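Local coordinates for uroporphyrinogen III synthase (Thermus thermophilus, PDB 1WCW), which probably catalyses the cyclisation of linear hydroxymethylbilane to uroporphyrinogen III, with inversion of the D ring, in tetrapyrrole biosynthesis, at residues A[24-27]-A[32-35]; A[94-99]-A[103-108]. All coordinates share one frame; numbering follows the deposited sequence.

Interaction 1: A[24-27]-A[32-35]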
loop_
_atom_site.group_PDB
_atom_site.type_symbol
_atom_site.label_atom_id
_atom_site.label_comp_id
_atom_site.label_asym_id
_atom_site.label_seq_id
_atom_site.Cartn_x
_atom_site.Cartn_y
_atom_site.Cartn_z
ATOM N N ALA A 24 20.613 4.166 7.082
ATOM C CA ALA A 24 21.372 4.052 8.314
ATOM C C ALA A 24 21.519 2.618 8.792
ATOM O O ALA A 24 22.614 2.194 9.142
ATOM C CB ALA A 24 20.725 4.908 9.411
ATOM N N LEU A 25 20.424 1.864 8.811
ATOM C CA LEU A 25 20.425 0.517 9.267
ATOM C C LEU A 25 21.242 -0.341 8.303
ATOM O O LEU A 25 22.077 -1.171 8.701
ATOM C CB LEU A 25 18.986 0.019 9.308
ATOM C CG LEU A 25 18.524 -0.835 10.486
ATOM C CD1 LEU A 25 19.502 -1.981 10.730
ATOM C CD2 LEU A 25 18.465 0.072 11.682
ATOM N N ALA A 26 21.053 -0.177 6.981
ATOM C CA ALA A 26 21.832 -0.960 6.056
ATOM C C ALA A 26 23.335 -0.756 6.225
ATOM O O ALA A 26 24.095 -1.742 6.200
ATOM C CB ALA A 26 21.401 -0.635 4.590
ATOM N N GLU A 27 23.763 0.478 6.384
ATOM C CA GLU A 27 25.172 0.753 6.586
ATOM C C GLU A 27 25.668 0.072 7.860
ATOM O O GLU A 27 26.786 -0.494 7.863
ATOM C CB GLU A 27 25.394 2.251 6.719
ATOM C CG GLU A 27 25.167 3.019 5.422
ATOM C CD GLU A 27 25.237 4.541 5.581
ATOM O OE1 GLU A 27 24.811 5.067 6.640
ATOM O OE2 GLU A 27 25.691 5.230 4.629
ATOM N N THR A 32 25.660 -1.975 1.337
ATOM C CA THR A 32 25.749 -0.681 0.628
ATOM C C THR A 32 24.255 -0.379 0.241
ATOM O O THR A 32 23.713 -1.052 -0.666
ATOM C CB THR A 32 26.566 -0.797 -0.641
ATOM O OG1 THR A 32 27.912 -1.093 -0.242
ATOM C CG2 THR A 32 26.539 0.540 -1.399
ATOM N N PRO A 33 23.652 0.666 0.821
ATOM C CA PRO A 33 22.263 0.992 0.493
ATOM C C PRO A 33 22.139 1.884 -0.715
ATOM O O PRO A 33 22.972 2.772 -0.935
ATOM C CB PRO A 33 21.756 1.698 1.729
ATOM C CG PRO A 33 22.998 2.348 2.322
ATOM C CD PRO A 33 24.146 1.471 1.988
ATOM N N LEU A 34 21.147 1.622 -1.543
ATOM C CA LEU A 34 20.818 2.506 -2.682
ATOM C C LEU A 34 19.358 2.852 -2.587
ATOM O O LEU A 34 18.513 1.961 -2.326
ATOM C CB LEU A 34 21.059 1.843 -3.997
ATOM C CG LEU A 34 22.543 1.493 -4.219
ATOM C CD1 LEU A 34 22.681 0.624 -5.502
ATOM C CD2 LEU A 34 23.341 2.781 -4.394
ATOM N N LEU A 35 18.984 4.087 -2.834
ATOM C CA LEU A 35 17.617 4.543 -2.698
ATOM C C LEU A 35 17.051 4.786 -4.048
ATOM O O LEU A 35 17.482 5.688 -4.757
ATOM C CB LEU A 35 17.542 5.853 -1.883
ATOM C CG LEU A 35 18.221 5.791 -0.502
ATOM C CD1 LEU A 35 18.127 7.175 0.164
ATOM C CD2 LEU A 35 17.557 4.732 0.370
#
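Pro33 sets its ring against two consecutive residues of the helix, Ala26 and Glu27. The methyl of Ala26, directed at the strand, meets the ring at CB, with 3.7 Å between Ala26 CB and Pro33 CB. Next to it the chain of Glu27 crosses the proline at roughly a right angle and lays its second methylene, CG, on the outer ring carbons, Glu27 CG standing 3.8 Å from Pro33 CG and 3.9 Å from Pro33 CD. Glu27 holds CG anti to its carbonyl carbon (chi1 -69°) and is extended beyond it, which carries the carboxylate past the ring; there OE2 forms a salt bridge with Lys23, one turn earlier. Alanine suits the buried side of the helix because its small methyl admits the proline closely. Proline suits an outermost strand of the parallel sheet: it has no backbone N-H to give, and Thr32 and Leu34 carry the hydrogen bonds to Val9, Val11 and Tyr13, on and just before strand 10-13. This is the return leg of a beta-alpha-beta crossover, 10-13 to 19-28 to 32-35. No hydrogen bond joins the two segments, so their contact rests on apolar packing, with Glu27 contributing its CG methylene while its carboxylate is paired with Lys23.

Interaction 2: A[94-99]-A[103-108]; sequences RLARGA and RALKEA
Ala99 and Arg103 are joined through the backbone, Arg103 N donating to Ala99 O over 2.9 Å as an i to i+4 bond in the first turn of helix 99-107. Strand 94-96 leads into that helix through Arg97 and Gly98, the latter at the N-cap position, and the helix then folds back over the strand: the CA atoms of Ala96 and Leu105 lie 8.1 Å apart. Gly98 is extended there and brings no side chain to the N-terminal end of the helix. Among the side chains, Leu105 points at the strand and brings CD1 to 4.2 Å from Ala96 CB; the same CD1 also comes loosely to 4.3 Å from Leu95 O. This is the strand-to-helix half of a beta-alpha-beta unit, strand 93-96, helix 99-107 and strand 114-115, with Leu105 also packing on Phe63 and Ala65 of strand 62-65 and on Val71 of helix 68-80. A leucine is long enough to span from helix to sheet, and the small Ala96 accepts it. On the solvent-facing side, Arg103 runs back along the first turn, extended from CG to NE, until its guanidinium lies with one face over the Ala99 methyl, Arg103 NH2 being 3.6 Å from Ala99 CB. Alanine gives the flat cationic group a small apolar patch to rest on. Arg94, also directed toward the helix, gives its guanidinium instead to the Pro111 and Leu89 carbonyls.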
loop_
_atom_site.group_PDB
_atom_site.type_symbol
_atom_site.label_atom_id
_atom_site.label_comp_id
_atom_site.label_asym_id
_atom_site.label_seq_id
_atom_site.Cartn_x
_atom_site.Cartn_y
_atom_site.Cartn_z
ATOM N N ARG A 94 -19.103 -0.464 9.092
ATOM C CA ARG A 94 -17.730 -0.067 8.806
ATOM C C ARG A 94 -16.844 -1.230 8.542
ATOM O O ARG A 94 -16.748 -2.155 9.378
ATOM C CB ARG A 94 -17.209 0.737 9.978
ATOM C CG ARG A 94 -17.979 2.030 10.258
ATOM C CD ARG A 94 -17.389 2.803 11.463
ATOM N NE ARG A 94 -17.428 2.075 12.714
ATOM C CZ ARG A 94 -18.517 1.965 13.478
ATOM N NH1 ARG A 94 -18.400 1.256 14.618
ATOM N NH2 ARG A 94 -19.676 2.531 13.119
ATOM N N LEU A 95 -16.158 -1.216 7.407
ATOM C CA LEU A 95 -15.188 -2.229 7.048
ATOM C C LEU A 95 -13.797 -1.687 6.918
ATOM O O LEU A 95 -13.618 -0.547 6.409
ATOM C CB LEU A 95 -15.523 -2.840 5.718
ATOM C CG LEU A 95 -16.785 -3.666 5.670
ATOM C CD1 LEU A 95 -17.085 -4.066 4.261
ATOM C CD2 LEU A 95 -16.660 -4.939 6.585
ATOM N N ALA A 96 -12.796 -2.413 7.367
ATOM C CA ALA A 96 -11.393 -1.975 7.148
ATOM C C ALA A 96 -10.733 -3.058 6.338
ATOM O O ALA A 96 -10.879 -4.248 6.598
ATOM C CB ALA A 96 -10.736 -1.798 8.452
ATOM N N ARG A 97 -9.999 -2.663 5.306
ATOM C CA ARG A 97 -9.329 -3.645 4.467
ATOM C C ARG A 97 -8.283 -4.427 5.262
ATOM O O ARG A 97 -8.125 -5.624 5.007
ATOM C CB ARG A 97 -8.654 -2.943 3.279
ATOM C CG ARG A 97 -7.994 -3.915 2.306
ATOM C CD ARG A 97 -7.321 -3.168 1.135
ATOM N NE ARG A 97 -6.288 -2.245 1.552
ATOM C CZ ARG A 97 -5.521 -1.537 0.713
ATOM N NH1 ARG A 97 -5.659 -1.679 -0.583
ATOM N NH2 ARG A 97 -4.684 -0.663 1.236
ATOM N N GLY A 98 -7.618 -3.798 6.216
ATOM C CA GLY A 98 -6.560 -4.475 6.964
ATOM C C GLY A 98 -6.353 -3.812 8.300
ATOM O O GLY A 98 -7.069 -2.877 8.657
ATOM N N ALA A 99 -5.322 -4.267 9.023
ATOM C CA ALA A 99 -5.024 -3.765 10.343
ATOM C C ALA A 99 -4.760 -2.301 10.494
ATOM O O ALA A 99 -5.160 -1.744 11.508
ATOM C CB ALA A 99 -3.842 -4.539 10.922
ATOM N N ARG A 103 -6.931 0.103 12.836
ATOM C CA ARG A 103 -6.442 0.797 14.005
ATOM C C ARG A 103 -6.842 2.270 13.967
ATOM O O ARG A 103 -7.216 2.851 15.004
ATOM C CB ARG A 103 -4.942 0.672 14.024
ATOM C CG ARG A 103 -4.395 -0.721 14.238
ATOM C CD ARG A 103 -2.898 -0.800 13.838
ATOM N NE ARG A 103 -2.482 -2.203 13.771
ATOM C CZ ARG A 103 -1.370 -2.664 13.211
ATOM N NH1 ARG A 103 -0.504 -1.825 12.640
ATOM N NH2 ARG A 103 -1.132 -3.978 13.236
ATOM N N ALA A 104 -6.768 2.906 12.779
ATOM C CA ALA A 104 -7.158 4.303 12.696
ATOM C C ALA A 104 -8.628 4.460 13.043
ATOM O O ALA A 104 -8.998 5.396 13.702
ATOM C CB ALA A 104 -6.867 4.856 11.335
ATOM N N LEU A 105 -9.498 3.565 12.586
ATOM C CA LEU A 105 -10.908 3.659 12.956
ATOM C C LEU A 105 -11.102 3.468 14.479
ATOM O O LEU A 105 -11.851 4.234 15.083
ATOM C CB LEU A 105 -11.703 2.592 12.167
ATOM C CG LEU A 105 -11.964 2.974 10.674
ATOM C CD1 LEU A 105 -12.530 1.735 9.939
ATOM C CD2 LEU A 105 -12.975 4.134 10.573
ATOM N N LYS A 106 -10.410 2.487 15.056
ATOM C CA LYS A 106 -10.526 2.246 16.508
ATOM C C LYS A 106 -10.074 3.487 17.284
ATOM O O LYS A 106 -10.729 3.898 18.232
ATOM C CB LYS A 106 -9.668 1.054 16.885
ATOM C CG LYS A 106 -10.244 -0.245 16.452
ATOM C CD LYS A 106 -11.093 -0.853 17.533
ATOM C CE LYS A 106 -11.531 -2.267 17.137
ATOM N NZ LYS A 106 -12.213 -3.046 18.253
ATOM N N GLU A 107 -8.965 4.099 16.878
ATOM C CA GLU A 107 -8.454 5.304 17.548
ATOM C C GLU A 107 -9.430 6.474 17.434
ATOM O O GLU A 107 -9.443 7.365 18.266
ATOM C CB GLU A 107 -7.081 5.660 17.011
ATOM C CG GLU A 107 -5.984 4.676 17.485
ATOM C CD GLU A 107 -4.604 4.886 16.804
ATOM O OE1 GLU A 107 -3.630 4.172 17.193
ATOM O OE2 GLU A 107 -4.478 5.748 15.886
ATOM N N ALA A 108 -10.258 6.501 16.391
ATOM C CA ALA A 108 -11.244 7.558 16.228
ATOM C C ALA A 108 -12.563 7.248 16.975
ATOM O O ALA A 108 -13.491 8.027 16.915
ATOM C CB ALA A 108 -11.525 7.757 14.705
#

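In the fold
From the N terminus, strand 10-13 leads into helix 19-28, and interaction 1 closes the short turn by which the chain returns to strand 32-35 at the edge of the five-stranded parallel sheet. The chain then passes through strand 39-43 into the other sheet, the mixed one, where interaction 2 spans the start of helix 99-107, its three intervening residues being helical, and folds that helix back on strand 93-96. The two loops follow one another, neither nesting nor crossing. The centres of interactions 1 and 2 are about 33 Å apart and their nearest atoms about 19 Å, so they do not touch. Each ties a helix to its own sheet: interaction 1 where helix gives way to strand, interaction 2 where strand gives way to helix.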